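Local structure of exosome complex component Rrp41 (Archaeoglobus fulgidus, 3M7N) at residues Ile29-Ser34 and Ala144-Val149; Gly48-Ile53 and Arg137-Asn142; Tyr79-Phe84 and Asp95-Glu100; Thr160-Gly165 and Val172-Lys177. The protein probably serves as the catalytic component of the archaeal exosome, degrading RNA from its 3' end and also able to synthesise heteromeric RNA tails. The protein carries 1 engineered substitution. All coordinates share one frame; numbering follows the deposited sequence.

Interaction 1 of 4, residues Ile29-Ser34 and Ala144-Val149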
# COMPACT_ATOMS: atom_id res chain seq x y z
N ILE E 29 0.42 -37.19 -18.44
CA ILE E 29 -0.17 -35.88 -18.52
C ILE E 29 -1.67 -35.99 -18.73
O ILE E 29 -2.12 -36.87 -19.46
CB ILE E 29 0.48 -35.10 -19.68
CG1 ILE E 29 1.87 -34.62 -19.27
CG2 ILE E 29 -0.36 -33.92 -20.11
CD1 ILE E 29 2.63 -33.96 -20.38
N LYS E 30 -2.43 -35.13 -18.06
CA LYS E 30 -3.87 -35.00 -18.27
C LYS E 30 -4.20 -33.51 -18.39
O LYS E 30 -3.71 -32.70 -17.61
CB LYS E 30 -4.64 -35.61 -17.10
CG LYS E 30 -6.15 -35.65 -17.31
CD LYS E 30 -6.95 -35.60 -15.99
CE LYS E 30 -8.40 -35.12 -16.23
NZ LYS E 30 -9.16 -34.81 -14.98
N ILE E 31 -5.01 -33.16 -19.38
CA ILE E 31 -5.38 -31.77 -19.61
C ILE E 31 -6.89 -31.67 -19.80
O ILE E 31 -7.46 -32.34 -20.66
CB ILE E 31 -4.74 -31.20 -20.90
CG1 ILE E 31 -3.23 -31.42 -20.91
CG2 ILE E 31 -5.09 -29.71 -21.07
CD1 ILE E 31 -2.53 -30.74 -22.06
N GLU E 32 -7.54 -30.82 -19.01
CA GLU E 32 -8.96 -30.58 -19.17
C GLU E 32 -9.32 -29.09 -19.16
O GLU E 32 -8.98 -28.35 -18.24
CB GLU E 32 -9.78 -31.35 -18.12
CG GLU E 32 -11.28 -31.16 -18.29
CD GLU E 32 -12.11 -31.84 -17.20
OE1 GLU E 32 -11.55 -32.69 -16.46
OE2 GLU E 32 -13.31 -31.51 -17.10
N ALA E 33 -10.02 -28.66 -20.20
CA ALA E 33 -10.45 -27.28 -20.34
C ALA E 33 -11.85 -27.05 -19.73
O ALA E 33 -12.62 -27.99 -19.59
CB ALA E 33 -10.42 -26.87 -21.81
N SER E 34 -12.16 -25.79 -19.39
CA SER E 34 -13.44 -25.39 -18.77
C SER E 34 -13.78 -26.22 -17.55
O SER E 34 -14.72 -27.00 -17.59
CB SER E 34 -14.61 -25.51 -19.75
OG SER E 34 -14.33 -24.85 -20.96
N ALA E 144 -1.96 -22.62 -18.45
CA ALA E 144 -2.36 -21.25 -18.75
C ALA E 144 -2.69 -21.01 -20.23
O ALA E 144 -3.65 -20.29 -20.54
CB ALA E 144 -1.33 -20.27 -18.25
N SER E 145 -1.92 -21.61 -21.15
CA SER E 145 -2.16 -21.44 -22.59
C SER E 145 -3.48 -22.10 -22.98
O SER E 145 -4.21 -21.59 -23.83
CB SER E 145 -1.00 -22.01 -23.43
OG SER E 145 -1.09 -21.61 -24.81
N VAL E 146 -3.77 -23.24 -22.36
CA VAL E 146 -5.07 -23.89 -22.57
C VAL E 146 -6.18 -22.96 -22.09
O VAL E 146 -7.13 -22.69 -22.84
CB VAL E 146 -5.16 -25.28 -21.88
CG1 VAL E 146 -6.60 -25.80 -21.89
CG2 VAL E 146 -4.25 -26.27 -22.57
N ALA E 147 -6.04 -22.44 -20.87
CA ALA E 147 -7.04 -21.51 -20.31
C ALA E 147 -7.25 -20.27 -21.18
O ALA E 147 -8.38 -19.82 -21.39
CB ALA E 147 -6.69 -21.12 -18.87
N LEU E 148 -6.15 -19.72 -21.68
CA LEU E 148 -6.24 -18.57 -22.57
C LEU E 148 -7.05 -18.92 -23.81
O LEU E 148 -7.92 -18.15 -24.23
CB LEU E 148 -4.84 -18.05 -22.94
CG LEU E 148 -4.12 -17.27 -21.82
CD1 LEU E 148 -2.66 -17.02 -22.15
CD2 LEU E 148 -4.83 -15.94 -21.52
N VAL E 149 -6.80 -20.09 -24.38
CA VAL E 149 -7.52 -20.47 -25.59
C VAL E 149 -8.99 -20.71 -25.28
O VAL E 149 -9.86 -20.31 -26.04
CB VAL E 149 -6.91 -21.70 -26.30
CG1 VAL E 149 -7.79 -22.14 -27.46
CG2 VAL E 149 -5.51 -21.38 -26.80
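V146 turns its two methyls toward strand 29-33 and divides them between two residues of that strand. CG2 meets CG2 of I31 at 3.8 Å, while CG1 lies 4.0 Å from CB of A33. The I31 and V146 side chains cross obliquely and meet through one methyl from each. In I31 a chi1 of -52° sets CG1 beside the backbone N and CG2 anti to it, where CG2 meets the valine. I31 also packs on M232 and A236 of helix 212-248 and on C43 and L45 of the adjoining strand. A33 is the partner with the smallest side chain, and its short CB suits the place where the backbones come closest, its CA being 6.7 Å from that of A147. A compact, beta-branched valine fits the helix side, since both methyls start right at CB and can address two alternate residues of a strand. Between I31 and A33, E32 points away from the helix and its OE1 pairs with K30 NZ at 3.5 Å. The strand is thus two-sided, with apolar residues inward and charges outward, at the edge of the five-stranded sheet. Contact between the two segments is entirely aliphatic and therefore non-directional: its stability should come from burying methyl groups, with shape rather than bond geometry setting the spacing of strand and helix.

Interaction 2 of 4, residues Gly48-Ile53 and Arg137-Asn142. With nucleotides of chain L.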
# COMPACT_ATOMS: atom_id res chain seq x y z
N GLY E 48 3.00 -35.46 -14.50
CA GLY E 48 3.62 -36.23 -13.44
C GLY E 48 2.82 -36.01 -12.16
O GLY E 48 1.59 -36.07 -12.17
N LYS E 49 3.51 -35.74 -11.07
CA LYS E 49 2.83 -35.52 -9.81
C LYS E 49 2.35 -34.09 -9.65
O LYS E 49 1.69 -33.77 -8.66
CB LYS E 49 3.72 -35.89 -8.63
CG LYS E 49 3.98 -37.37 -8.52
CD LYS E 49 4.82 -37.68 -7.29
CE LYS E 49 5.34 -39.11 -7.34
NZ LYS E 49 4.33 -40.02 -7.97
N ASN E 50 2.67 -33.23 -10.61
CA ASN E 50 2.19 -31.85 -10.56
C ASN E 50 0.70 -31.85 -10.76
O ASN E 50 0.20 -32.55 -11.63
CB ASN E 50 2.81 -30.98 -11.66
CG ASN E 50 4.27 -30.64 -11.38
OD1 ASN E 50 4.57 -29.93 -10.42
ND2 ASN E 50 5.17 -31.16 -12.22
N LYS E 51 -0.00 -31.07 -9.95
CA LYS E 51 -1.43 -30.84 -10.20
C LYS E 51 -1.71 -29.37 -10.11
O LYS E 51 -1.59 -28.78 -9.05
CB LYS E 51 -2.30 -31.59 -9.20
CG LYS E 51 -2.07 -33.08 -9.19
CD LYS E 51 -3.23 -33.80 -8.51
CE LYS E 51 -2.90 -35.27 -8.31
NZ LYS E 51 -4.02 -35.94 -7.64
N VAL E 52 -2.08 -28.77 -11.23
CA VAL E 52 -2.22 -27.33 -11.28
C VAL E 52 -3.55 -26.96 -11.88
O VAL E 52 -4.16 -27.74 -12.61
CB VAL E 52 -1.11 -26.69 -12.14
CG1 VAL E 52 0.25 -27.20 -11.72
CG2 VAL E 52 -1.34 -26.95 -13.61
N ILE E 53 -3.99 -25.75 -11.56
CA ILE E 53 -5.20 -25.20 -12.17
C ILE E 53 -5.00 -23.74 -12.62
O ILE E 53 -4.34 -22.95 -11.95
CB ILE E 53 -6.44 -25.41 -11.24
CG1 ILE E 53 -7.71 -24.95 -11.96
CG2 ILE E 53 -6.25 -24.72 -9.89
CD1 ILE E 53 -8.96 -25.64 -11.44
N ARG E 137 6.44 -25.02 -12.91
CA ARG E 137 6.31 -23.82 -13.73
C ARG E 137 5.96 -24.15 -15.18
O ARG E 137 5.21 -23.41 -15.83
CB ARG E 137 7.56 -22.93 -13.62
CG ARG E 137 8.57 -23.10 -14.73
CD ARG E 137 9.84 -22.34 -14.41
NE ARG E 137 10.31 -22.66 -13.06
CZ ARG E 137 11.30 -22.03 -12.45
NH1 ARG E 137 11.94 -21.04 -13.06
NH2 ARG E 137 11.66 -22.38 -11.23
N THR E 138 6.46 -25.28 -15.69
CA THR E 138 6.14 -25.71 -17.06
C THR E 138 4.68 -26.20 -17.13
O THR E 138 3.93 -25.83 -18.02
CB THR E 138 7.15 -26.77 -17.62
OG1 THR E 138 6.97 -28.03 -16.96
CG2 THR E 138 8.58 -26.30 -17.42
N ALA E 139 4.28 -27.00 -16.14
CA ALA E 139 2.88 -27.38 -15.98
C ALA E 139 1.94 -26.17 -16.01
O ALA E 139 0.96 -26.14 -16.78
CB ALA E 139 2.69 -28.18 -14.72
N CYS E 140 2.24 -25.14 -15.21
CA CYS E 140 1.38 -23.94 -15.19
C CYS E 140 1.34 -23.25 -16.52
O CYS E 140 0.28 -22.82 -16.98
CB CYS E 140 1.80 -22.96 -14.08
SG CYS E 140 1.65 -23.72 -12.44
N LEU E 141 2.49 -23.12 -17.17
CA LEU E 141 2.50 -22.48 -18.47
C LEU E 141 1.62 -23.25 -19.47
O LEU E 141 0.88 -22.64 -20.26
CB LEU E 141 3.92 -22.32 -19.00
CG LEU E 141 4.77 -21.16 -18.50
CD1 LEU E 141 6.24 -21.32 -18.97
CD2 LEU E 141 4.17 -19.82 -18.94
N ASN E 142 1.66 -24.59 -19.41
CA ASN E 142 0.82 -25.36 -20.32
C ASN E 142 -0.64 -25.15 -19.99
O ASN E 142 -1.46 -24.99 -20.89
CB ASN E 142 1.15 -26.87 -20.31
CG ASN E 142 2.48 -27.17 -20.97
OD1 ASN E 142 2.77 -26.64 -22.06
ND2 ASN E 142 3.29 -27.99 -20.32
P C L 6 12.51 -25.30 -9.06
OP1 C L 6 12.47 -25.68 -10.50
OP2 C L 6 12.69 -23.87 -8.71
O5' C L 6 11.20 -25.88 -8.33
C5' C L 6 10.86 -27.25 -8.55
C4' C L 6 10.19 -27.90 -7.36
O4' C L 6 10.89 -27.63 -6.12
C3' C L 6 8.79 -27.42 -7.03
O3' C L 6 7.86 -27.85 -8.02
C2' C L 6 8.62 -28.15 -5.70
O2' C L 6 8.39 -29.54 -5.83
C1' C L 6 9.99 -27.88 -5.06
N1 C L 6 9.93 -26.73 -4.13
C2 C L 6 9.46 -26.95 -2.83
O2 C L 6 9.11 -28.10 -2.51
N3 C L 6 9.40 -25.91 -1.97
C4 C L 6 9.78 -24.69 -2.36
N4 C L 6 9.70 -23.70 -1.46
C5 C L 6 10.27 -24.45 -3.68
C6 C L 6 10.33 -25.49 -4.52
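V52 sets one methyl against side chains of the helix and the other against bare backbone: its CG2 lies by the carbonyl group of A139, 4.0 Å from the O. That methyl occupies the crowded position between the backbone N and the carbonyl carbon of V52. CG1 lies 3.8 Å from C140 SG and 4.0 Å from A139 CB. Alanine and cysteine suit this surface because neither holds the strand off: the axes of strand 50-53 and helix 137-142 approach to 8.2 Å and run in broadly the same direction, 37° apart. One alternation earlier in the strand, N50 touches only through its aliphatic root, CB to A139 CB at 4.1 Å. Its amide serves the loop leading into the helix, OD1 accepting from D133 N and ND2 donating to A134 O as well as to M47 O, so a buried asparagine is satisfied while fixing the approach to the helix. K51 leaves the backbone away from the helix; its NZ makes a salt bridge with E43 of a neighbouring exonuclease 2 chain. R137 leaves the same helix in another direction. Its chain bends at chi3 (51°) and presents the guanidinium edge in plane to nucleotide C6 of chain L, NH2 lying 3.1 Å from OP2, while NH1 is bonded to Q205. With R137 in its first turns reaching the RNA, a helix packed on a mixed sheet, roughly along its strand, here builds the first 3' exoribonuclease domain, of the S5 clan.

Interaction 3 of 4, residues Tyr79-Phe84 and Asp95-Glu100. With nucleotides of chain L.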
# COMPACT_ATOMS: atom_id res chain seq x y z
N TYR E 79 1.70 -16.85 -10.26
CA TYR E 79 2.01 -18.22 -9.97
C TYR E 79 2.01 -18.36 -8.46
O TYR E 79 2.71 -17.64 -7.76
CB TYR E 79 3.40 -18.56 -10.54
CG TYR E 79 4.01 -19.84 -10.03
CD1 TYR E 79 3.92 -21.03 -10.78
CD2 TYR E 79 4.70 -19.88 -8.83
CE1 TYR E 79 4.51 -22.22 -10.31
CE2 TYR E 79 5.28 -21.05 -8.37
CZ TYR E 79 5.19 -22.22 -9.11
OH TYR E 79 5.77 -23.37 -8.62
N ASN E 80 1.24 -19.31 -7.97
CA ASN E 80 1.07 -19.44 -6.54
C ASN E 80 0.96 -20.89 -6.13
O ASN E 80 0.19 -21.67 -6.71
CB ASN E 80 -0.15 -18.64 -6.07
CG ASN E 80 -0.32 -18.67 -4.56
OD1 ASN E 80 0.64 -18.43 -3.82
ND2 ASN E 80 -1.52 -18.97 -4.10
N MET E 81 1.73 -21.27 -5.12
CA MET E 81 1.67 -22.62 -4.62
C MET E 81 0.82 -22.64 -3.35
O MET E 81 0.98 -21.79 -2.47
CB MET E 81 3.08 -23.13 -4.32
CG MET E 81 4.10 -22.82 -5.40
SD MET E 81 5.73 -23.48 -5.01
CE MET E 81 5.45 -25.25 -5.13
N ALA E 82 -0.10 -23.60 -3.28
CA ALA E 82 -0.94 -23.80 -2.11
C ALA E 82 -0.09 -24.36 -0.98
O ALA E 82 0.85 -25.10 -1.22
CB ALA E 82 -2.09 -24.73 -2.43
N PRO E 83 -0.41 -24.00 0.27
CA PRO E 83 0.42 -24.41 1.41
C PRO E 83 0.67 -25.92 1.46
O PRO E 83 1.70 -26.34 1.96
CB PRO E 83 -0.40 -23.95 2.61
CG PRO E 83 -1.15 -22.78 2.11
CD PRO E 83 -1.51 -23.11 0.69
N PHE E 84 -0.26 -26.70 0.93
CA PHE E 84 -0.20 -28.16 1.03
C PHE E 84 0.35 -28.83 -0.24
O PHE E 84 0.29 -30.04 -0.38
CB PHE E 84 -1.61 -28.71 1.30
CG PHE E 84 -2.62 -28.25 0.30
CD1 PHE E 84 -3.60 -27.33 0.66
CD2 PHE E 84 -2.59 -28.73 -1.00
CE1 PHE E 84 -4.54 -26.89 -0.28
CE2 PHE E 84 -3.53 -28.30 -1.95
CZ PHE E 84 -4.51 -27.38 -1.59
N ASP E 95 6.81 -15.61 -2.54
CA ASP E 95 8.21 -15.50 -2.23
C ASP E 95 8.96 -15.06 -3.49
O ASP E 95 8.36 -14.84 -4.55
CB ASP E 95 8.75 -16.83 -1.66
CG ASP E 95 8.58 -18.00 -2.62
OD1 ASP E 95 8.84 -19.14 -2.19
OD2 ASP E 95 8.20 -17.81 -3.79
N ARG E 96 10.26 -14.90 -3.38
CA ARG E 96 11.04 -14.41 -4.50
C ARG E 96 10.95 -15.34 -5.70
O ARG E 96 10.81 -14.88 -6.84
CB ARG E 96 12.48 -14.16 -4.04
CG ARG E 96 12.52 -13.13 -2.93
CD ARG E 96 13.78 -13.20 -2.14
NE ARG E 96 14.85 -12.47 -2.78
CZ ARG E 96 16.03 -13.00 -3.11
NH1 ARG E 96 16.26 -14.28 -2.83
NH2 ARG E 96 16.96 -12.27 -3.70
N ARG E 97 10.99 -16.64 -5.44
CA ARG E 97 10.88 -17.64 -6.49
C ARG E 97 9.54 -17.53 -7.25
O ARG E 97 9.52 -17.52 -8.48
CB ARG E 97 11.10 -19.05 -5.92
CG ARG E 97 10.81 -20.17 -6.90
CD ARG E 97 10.98 -21.55 -6.27
NE ARG E 97 10.55 -22.60 -7.19
CZ ARG E 97 9.30 -23.05 -7.29
NH1 ARG E 97 9.00 -24.01 -8.16
NH2 ARG E 97 8.34 -22.54 -6.53
N SER E 98 8.44 -17.41 -6.51
CA SER E 98 7.12 -17.26 -7.13
C SER E 98 7.04 -15.95 -7.88
O SER E 98 6.37 -15.85 -8.92
CB SER E 98 6.01 -17.31 -6.09
OG SER E 98 5.91 -18.58 -5.49
N ILE E 99 7.70 -14.93 -7.35
CA ILE E 99 7.67 -13.63 -8.01
C ILE E 99 8.41 -13.72 -9.35
O ILE E 99 7.95 -13.21 -10.38
CB ILE E 99 8.26 -12.53 -7.09
CG1 ILE E 99 7.30 -12.28 -5.92
CG2 ILE E 99 8.50 -11.25 -7.88
CD1 ILE E 99 7.83 -11.38 -4.87
N GLU E 100 9.54 -14.40 -9.34
CA GLU E 100 10.34 -14.57 -10.53
C GLU E 100 9.60 -15.41 -11.56
O GLU E 100 9.55 -15.07 -12.74
CB GLU E 100 11.66 -15.25 -10.15
CG GLU E 100 12.84 -14.71 -10.89
CD GLU E 100 13.36 -15.70 -11.91
OE1 GLU E 100 14.43 -16.30 -11.66
OE2 GLU E 100 12.67 -15.86 -12.94
P C L 6 12.51 -25.30 -9.06
OP1 C L 6 12.47 -25.68 -10.50
OP2 C L 6 12.69 -23.87 -8.71
O5' C L 6 11.20 -25.88 -8.33
C5' C L 6 10.86 -27.25 -8.55
C4' C L 6 10.19 -27.90 -7.36
O4' C L 6 10.89 -27.63 -6.12
C3' C L 6 8.79 -27.42 -7.03
O3' C L 6 7.86 -27.85 -8.02
C2' C L 6 8.62 -28.15 -5.70
O2' C L 6 8.39 -29.54 -5.83
C1' C L 6 9.99 -27.88 -5.06
N1 C L 6 9.93 -26.73 -4.13
C2 C L 6 9.46 -26.95 -2.83
O2 C L 6 9.11 -28.10 -2.51
N3 C L 6 9.40 -25.91 -1.97
C4 C L 6 9.78 -24.69 -2.36
N4 C L 6 9.70 -23.70 -1.46
C5 C L 6 10.27 -24.45 -3.68
C6 C L 6 10.33 -25.49 -4.52
P C L 4 16.15 -17.69 -2.69
OP1 C L 4 16.13 -16.67 -3.77
OP2 C L 4 14.90 -18.00 -1.95
O5' C L 4 16.73 -19.07 -3.27
C5' C L 4 17.95 -19.10 -4.01
C4' C L 4 18.39 -20.52 -4.29
O4' C L 4 18.85 -21.15 -3.07
C3' C L 4 17.30 -21.46 -4.79
O3' C L 4 17.09 -21.31 -6.18
C2' C L 4 17.93 -22.81 -4.48
O2' C L 4 18.93 -23.18 -5.41
C1' C L 4 18.54 -22.54 -3.12
N1 C L 4 17.53 -22.89 -2.07
C2 C L 4 17.46 -24.22 -1.65
O2 C L 4 18.25 -25.03 -2.14
N3 C L 4 16.54 -24.56 -0.71
C4 C L 4 15.72 -23.63 -0.22
N4 C L 4 14.83 -24.01 0.71
C5 C L 4 15.76 -22.27 -0.65
C6 C L 4 16.68 -21.95 -1.57
O HOH W 1 3.77 -19.35 -3.91
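This is a largely polar contact between the end of edge strand 74-81 and the first turn of helix 96-110, at the RNA-binding surface. R97 is its centre. The chain, extended from CG to NE, brings the guanidinium to the hydroxyl end of Y79, the planes 70° apart, and NH1 and NH2 make only weak hydrogen bonds to Y79 OH, the nearer at 3.3 Å. That hydroxyl is bonded also to S136. NH2 lies 3.2 Å from M81 SD, a soft, polarisable neighbour at the guanidinium edge. On nucleotide C6 of chain L, NE donates almost straight to OP2 (2.9 Å, 172°) and NH1 makes a short but bent bond to O5' (2.9 Å), while base carbon C6 sits over the guanidinium face. R96 NH1 lies 2.6 Å from OP1 of C4 of chain L. S98 packs its CB at the edge of the Y79 ring. D95, the N-cap, takes S98 N and S98 OG on OD2 from opposite faces of the carboxylate. A water accepts from M81 N and donates to S98 OG, tying strand to helix. Weak protein bonds beside shorter RNA bonds are consistent with Y79 and M81 helping to orient R97, whose charge probably goes mainly to neutralising the phosphate.

Interaction 4 of 4, residues Thr160-Gly165 and Val172-Lys177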
# COMPACT_ATOMS: atom_id res chain seq x y z
N THR E 160 3.84 -23.75 -25.30
CA THR E 160 4.01 -25.12 -24.84
C THR E 160 5.35 -25.22 -24.13
O THR E 160 6.35 -24.63 -24.55
CB THR E 160 3.91 -26.13 -26.03
OG1 THR E 160 2.71 -25.88 -26.78
CG2 THR E 160 3.92 -27.58 -25.52
N SER E 161 5.39 -25.98 -23.06
CA SER E 161 6.52 -25.86 -22.17
C SER E 161 6.94 -27.21 -21.59
O SER E 161 6.10 -28.01 -21.19
CB SER E 161 6.14 -24.86 -21.06
OG SER E 161 7.13 -24.81 -20.04
N VAL E 162 8.26 -27.44 -21.55
CA VAL E 162 8.85 -28.54 -20.81
C VAL E 162 10.26 -28.17 -20.38
O VAL E 162 10.90 -27.33 -21.00
CB VAL E 162 9.09 -29.80 -21.70
CG1 VAL E 162 8.65 -31.07 -20.98
CG2 VAL E 162 8.47 -29.66 -23.05
N ALA E 163 10.76 -28.86 -19.37
CA ALA E 163 12.15 -28.73 -18.97
C ALA E 163 12.96 -29.95 -19.42
O ALA E 163 12.42 -31.04 -19.56
CB ALA E 163 12.27 -28.57 -17.45
N VAL E 164 14.24 -29.75 -19.66
CA VAL E 164 15.14 -30.86 -19.86
C VAL E 164 16.06 -30.84 -18.66
O VAL E 164 16.53 -29.77 -18.26
CB VAL E 164 15.98 -30.72 -21.14
CG1 VAL E 164 17.20 -31.63 -21.10
CG2 VAL E 164 15.12 -31.01 -22.37
N GLY E 165 16.28 -32.01 -18.07
CA GLY E 165 17.21 -32.14 -16.96
C GLY E 165 18.49 -32.79 -17.42
O GLY E 165 18.68 -33.11 -18.59
N VAL E 172 17.82 -35.66 -19.86
CA VAL E 172 16.54 -36.34 -19.76
C VAL E 172 15.43 -35.35 -19.99
O VAL E 172 15.57 -34.17 -19.68
CB VAL E 172 16.39 -37.05 -18.43
CG1 VAL E 172 17.47 -38.13 -18.28
CG2 VAL E 172 16.47 -36.06 -17.28
N LEU E 173 14.32 -35.83 -20.55
CA LEU E 173 13.17 -34.98 -20.82
C LEU E 173 12.25 -34.93 -19.61
O LEU E 173 11.94 -35.98 -19.05
CB LEU E 173 12.41 -35.54 -22.01
CG LEU E 173 11.15 -34.81 -22.45
CD1 LEU E 173 11.45 -33.37 -22.85
CD2 LEU E 173 10.52 -35.58 -23.60
N ASP E 174 11.84 -33.73 -19.20
CA ASP E 174 10.79 -33.58 -18.17
C ASP E 174 11.20 -34.17 -16.83
O ASP E 174 10.59 -35.11 -16.35
CB ASP E 174 9.51 -34.27 -18.64
CG ASP E 174 8.30 -33.95 -17.76
OD1 ASP E 174 7.46 -34.85 -17.58
OD2 ASP E 174 8.18 -32.80 -17.26
N PRO E 175 12.22 -33.59 -16.20
CA PRO E 175 12.71 -34.21 -14.96
C PRO E 175 11.66 -34.33 -13.85
O PRO E 175 10.70 -33.55 -13.79
CB PRO E 175 13.85 -33.28 -14.52
CG PRO E 175 14.07 -32.31 -15.66
CD PRO E 175 12.81 -32.27 -16.45
N MET E 176 11.86 -35.31 -12.98
CA MET E 176 11.03 -35.54 -11.81
C MET E 176 11.82 -34.99 -10.62
O MET E 176 12.98 -34.60 -10.75
CB MET E 176 10.83 -37.05 -11.59
CG MET E 176 12.07 -37.74 -10.96
SD MET E 176 12.16 -39.53 -11.11
CE MET E 176 10.57 -40.01 -10.41
N LYS E 177 11.20 -35.00 -9.45
CA LYS E 177 11.76 -34.31 -8.29
C LYS E 177 13.18 -34.79 -7.98
O LYS E 177 14.10 -33.97 -7.80
CB LYS E 177 10.83 -34.48 -7.08
CG LYS E 177 11.33 -33.87 -5.79
CD LYS E 177 10.62 -34.49 -4.59
CE LYS E 177 11.12 -33.91 -3.27
NZ LYS E 177 10.49 -34.56 -2.09
O HOH W 2 8.82 -30.25 -17.52
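Three backbone bonds bind G165 and A163 to V172 and D174. G165 N donates to V172 O at 2.8 Å and V172 N returns a bond to G165 O, making an antiparallel hydrogen-bonded pair. D174 N then reaches A163 O at 2.8 Å. Between these lies the non-hydrogen-bonded pair V164 and L173. Beyond the backbone, L173 CD1 meets V162 CG1 at 4.1 Å, the two side chains crossing at a slant, and D174 CB touches that same methyl. P175 lies over the strand, its CD 3.9 Å from A163 CB and its CG 3.4 Å from G165 CA; glycine, with no CB, admits the proline ring this closely, and A163, with a single methyl, lets P175 CD lie against it. The two strands, 158-167 and 170-173, form a beta hairpin at one margin of the four-stranded antiparallel sheet in the second 3' exoribonuclease domain. D174 ends the pairing: its positive phi (62°) swings the chain off the strand, and P175 then leads toward M176, the N-cap of helix 177-182. A chi1 of -169° carries the D174 carboxylate to a salt bridge with R27, and its OD2 also receives a water, 2.6 Å away, that accepts from A163 N. Further out, R17 and R21 bond the carbonyls of L173 and D174, while V162 and L173 both pack on L26.

Overall arrangement
All four contacts are buried, yet they differ in character. Interactions 1 and 2 set successive turns of helix 136-150 against the same mixed sheet through aliphatic side chains and a cysteine sulfur. Interaction 3 uses the opposite edge strand of that sheet, farther from the chain's centre, and is polar, bonding to RNA. It abuts interaction 2 where C140 SG lies 3.9 Å from Y79 CE1, and R137 and R97 gather round one phosphate. Interaction 4 belongs to the second exoribonuclease domain and relies on backbone hydrogen bonds. It is joined to interaction 2 by a probable hydrogen bond from S161 N to N142 OD1, so helix 136-150 touches both sheets.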